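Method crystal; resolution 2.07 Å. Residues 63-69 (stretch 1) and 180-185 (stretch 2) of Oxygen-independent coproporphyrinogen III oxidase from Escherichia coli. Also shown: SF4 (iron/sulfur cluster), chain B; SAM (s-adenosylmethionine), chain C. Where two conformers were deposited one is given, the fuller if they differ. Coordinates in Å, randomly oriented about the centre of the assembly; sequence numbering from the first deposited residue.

Stretch 1 (63-69) HKLCYFC
Stretch 2 (180-185) RLVNRE

Residues 63–69 form an irregular loop that lies against the C-terminal end of a helix entering the second stretch at Arg 180. The helix terminates in a Schellman motif: Asn 183 adopts positive phi (59/42°), and its N bonds to Arg 180 O at 3.3 Å. In the loop, Lys 64 and Leu 65 are extended (-150/150° and -88/103°), and Cys 66 to Cys 69 make a type I turn, closed by Cys 69 N to Cys 66 O (3.2 Å). The segments 64–68 and 181–184 run 130° apart, with CA atoms 4.8 Å apart for Tyr 67 and Val 182 and 5.3 Å for Cys 66 and Asn 183; 459 Å² is buried.

Two hydrogen bonds cross between the stretches. Val 182 O, near the helix end, accepts almost linearly from Tyr 67 N (2.9 Å, 172°) and is also approached by Cys 66 CA at 3.6 Å in a CA-H...O contact. The Asn 183 side-chain amide (chi1 t) meets a backbone carbonyl, ND2 donating to Leu 65 O (2.9 Å, 142°). A water bridges Lys 64 NZ (2.9 Å) and Glu 185 O (2.7 Å).

Asn 183 CB packs over one face of the Tyr 67 ring (chi1 m), 3.5 Å from its centroid, a CH-pi contact; Leu 181 O lies at the ring edge, 3.3 Å from Tyr 67 CD2. Phe 68, chi1 p, brings CD2 within 3.8 Å of Val 182 CB, an apolar contact.

Cys 66 SG (chi1 m) binds SF4 FE4 at 2.5 Å and Cys 69 SG (chi1 t) binds FE2 at 2.4 Å, while SAM N and O chelate FE3 at 2.5 and 2.2 Å. The cationic guanidinium of Arg 184 (t through chi3, chi4 103°) matches the anionic SAM carboxylate with two nearly linear hydrogen bonds, NH1 to O (169°) and NH2 to OXT (173°), both 2.9 Å. NH1 also lies 3.5 Å from Cys 66 SG.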

# COMPACT_ATOMS: atom_id res chain seq x y z
N HIS A 63 1.56 3.51 19.81
CA HIS A 63 1.89 3.42 21.25
C HIS A 63 3.39 3.65 21.52
O HIS A 63 3.77 4.23 22.53
CB HIS A 63 1.48 2.05 21.82
CG HIS A 63 0.00 1.82 21.78
ND1 HIS A 63 -0.90 2.71 22.32
CD2 HIS A 63 -0.72 0.76 21.38
CE1 HIS A 63 -2.12 2.25 22.17
NE2 HIS A 63 -2.05 1.07 21.59
N LYS A 64 4.23 3.18 20.57
CA LYS A 64 5.65 3.01 20.82
C LYS A 64 6.51 3.21 19.53
O LYS A 64 6.02 2.93 18.42
CB LYS A 64 5.86 1.60 21.40
CG LYS A 64 7.22 1.42 22.06
CD LYS A 64 7.50 -0.00 22.64
CE LYS A 64 6.49 -0.44 23.78
NZ LYS A 64 6.86 -1.87 24.25
N LEU A 65 7.72 3.67 19.65
CA LEU A 65 8.52 4.06 18.48
C LEU A 65 9.32 2.87 17.91
O LEU A 65 10.28 2.47 18.46
CB LEU A 65 9.49 5.17 18.83
CG LEU A 65 10.45 5.69 17.77
CD1 LEU A 65 9.64 6.29 16.62
CD2 LEU A 65 11.33 6.68 18.39
N CYS A 66 8.84 2.30 16.78
CA CYS A 66 9.60 1.32 16.07
C CYS A 66 10.74 2.07 15.38
O CYS A 66 10.46 2.98 14.58
CB CYS A 66 8.73 0.63 15.02
SG CYS A 66 7.26 -0.24 15.69
N TYR A 67 11.98 1.65 15.60
CA TYR A 67 13.13 2.37 15.07
C TYR A 67 13.31 2.28 13.54
O TYR A 67 13.92 3.19 12.99
CB TYR A 67 14.42 1.92 15.71
CG TYR A 67 14.50 2.13 17.24
CD1 TYR A 67 13.68 3.01 17.90
CD2 TYR A 67 15.41 1.37 17.99
CE1 TYR A 67 13.74 3.15 19.33
CE2 TYR A 67 15.52 1.52 19.40
CZ TYR A 67 14.67 2.41 20.06
OH TYR A 67 14.72 2.57 21.45
N PHE A 68 12.76 1.25 12.88
CA PHE A 68 12.83 1.11 11.41
C PHE A 68 11.80 1.96 10.69
O PHE A 68 11.88 2.14 9.48
CB PHE A 68 12.63 -0.37 11.00
CG PHE A 68 11.29 -0.92 11.41
CD1 PHE A 68 10.14 -0.57 10.73
CD2 PHE A 68 11.17 -1.71 12.51
CE1 PHE A 68 8.89 -1.03 11.15
CE2 PHE A 68 9.92 -2.15 12.95
CZ PHE A 68 8.78 -1.79 12.26
N CYS A 69 10.80 2.49 11.40
CA CYS A 69 9.59 2.92 10.73
C CYS A 69 9.68 4.21 9.97
O CYS A 69 10.08 5.19 10.50
CB CYS A 69 8.37 2.96 11.70
SG CYS A 69 6.85 3.44 10.90
N ARG A 180 14.55 -6.50 19.54
CA ARG A 180 15.15 -5.65 20.54
C ARG A 180 15.87 -4.47 19.90
O ARG A 180 15.72 -3.33 20.36
CB ARG A 180 16.10 -6.43 21.39
CG ARG A 180 16.84 -5.66 22.44
CD ARG A 180 17.37 -6.61 23.50
NE ARG A 180 16.23 -7.11 24.34
CZ ARG A 180 16.39 -7.65 25.50
NH1 ARG A 180 17.64 -7.77 26.10
NH2 ARG A 180 15.30 -8.05 26.10
N LEU A 181 16.63 -4.74 18.83
CA LEU A 181 17.36 -3.67 18.10
C LEU A 181 16.48 -2.62 17.42
O LEU A 181 16.92 -1.50 17.16
CB LEU A 181 18.33 -4.26 17.10
CG LEU A 181 19.43 -5.05 17.75
CD1 LEU A 181 20.12 -5.83 16.66
CD2 LEU A 181 20.48 -4.21 18.54
N VAL A 182 15.22 -2.94 17.14
CA VAL A 182 14.32 -2.00 16.52
C VAL A 182 13.18 -1.60 17.43
O VAL A 182 12.26 -0.91 16.98
CB VAL A 182 13.77 -2.49 15.15
CG1 VAL A 182 14.89 -2.83 14.20
CG2 VAL A 182 12.82 -3.72 15.29
N ASN A 183 13.26 -1.95 18.72
CA ASN A 183 12.23 -1.58 19.69
C ASN A 183 10.86 -2.07 19.33
O ASN A 183 9.88 -1.32 19.48
CB ASN A 183 12.21 -0.03 19.92
CG ASN A 183 11.48 0.36 21.16
OD1 ASN A 183 11.40 -0.45 22.16
ND2 ASN A 183 10.92 1.62 21.17
N ARG A 184 10.78 -3.33 18.87
CA ARG A 184 9.51 -3.93 18.55
C ARG A 184 9.37 -5.33 19.20
O ARG A 184 8.98 -6.31 18.57
CB ARG A 184 9.23 -4.02 17.05
CG ARG A 184 7.66 -4.16 16.80
CD ARG A 184 7.42 -4.53 15.51
NE ARG A 184 6.05 -4.88 15.25
CZ ARG A 184 5.15 -4.13 14.64
NH1 ARG A 184 5.40 -2.87 14.28
NH2 ARG A 184 3.96 -4.68 14.38
N GLU A 185 9.69 -5.39 20.48
CA GLU A 185 9.48 -6.57 21.26
C GLU A 185 7.97 -6.89 21.21
O GLU A 185 7.14 -6.04 21.45
CB GLU A 185 9.88 -6.34 22.71
CG GLU A 185 9.50 -7.47 23.64
CD GLU A 185 10.32 -8.69 23.38
OE1 GLU A 185 11.51 -8.49 22.99
OE2 GLU A 185 9.78 -9.84 23.60
FE1 SF4 B . 3.72 2.63 14.35
FE2 SF4 B . 5.41 2.25 12.33
FE3 SF4 B . 3.59 0.57 12.97
FE4 SF4 B . 5.49 0.89 14.36
S1 SF4 B . 5.67 0.03 12.24
S2 SF4 B . 3.47 0.59 15.25
S3 SF4 B . 5.82 2.96 14.40
S4 SF4 B . 3.32 2.57 12.19
N SAM C . 1.07 0.18 12.84
CA SAM C . 0.82 -1.23 12.58
C SAM C . 2.02 -2.15 12.87
O SAM C . 3.19 -1.64 12.92
OXT SAM C . 1.73 -3.31 13.09
CB SAM C . 0.46 -1.34 11.09
CG SAM C . 1.52 -1.49 10.03
SD SAM C . 2.52 -0.06 9.71
CE SAM C . 1.34 1.26 9.37
C5' SAM C . 2.90 -0.29 7.89
C4' SAM C . 4.11 -1.20 7.46
O4' SAM C . 5.18 -0.49 6.85
C3' SAM C . 4.79 -1.88 8.62
O3' SAM C . 4.03 -2.97 9.17
C2' SAM C . 6.16 -2.25 8.05
O2' SAM C . 6.17 -3.58 7.54
C1' SAM C . 6.34 -1.29 6.91
N9 SAM C . 7.47 -0.40 7.06
C8 SAM C . 7.51 0.69 7.90
N7 SAM C . 8.68 1.30 7.76
C5 SAM C . 9.39 0.62 6.81
C6 SAM C . 10.67 0.81 6.26
N6 SAM C . 11.48 1.81 6.61
N1 SAM C . 11.10 -0.08 5.31
C2 SAM C . 10.27 -1.14 4.92
N3 SAM C . 9.04 -1.32 5.44
C4 SAM C . 8.62 -0.45 6.38
O HOH W 1 7.38 -3.41 21.83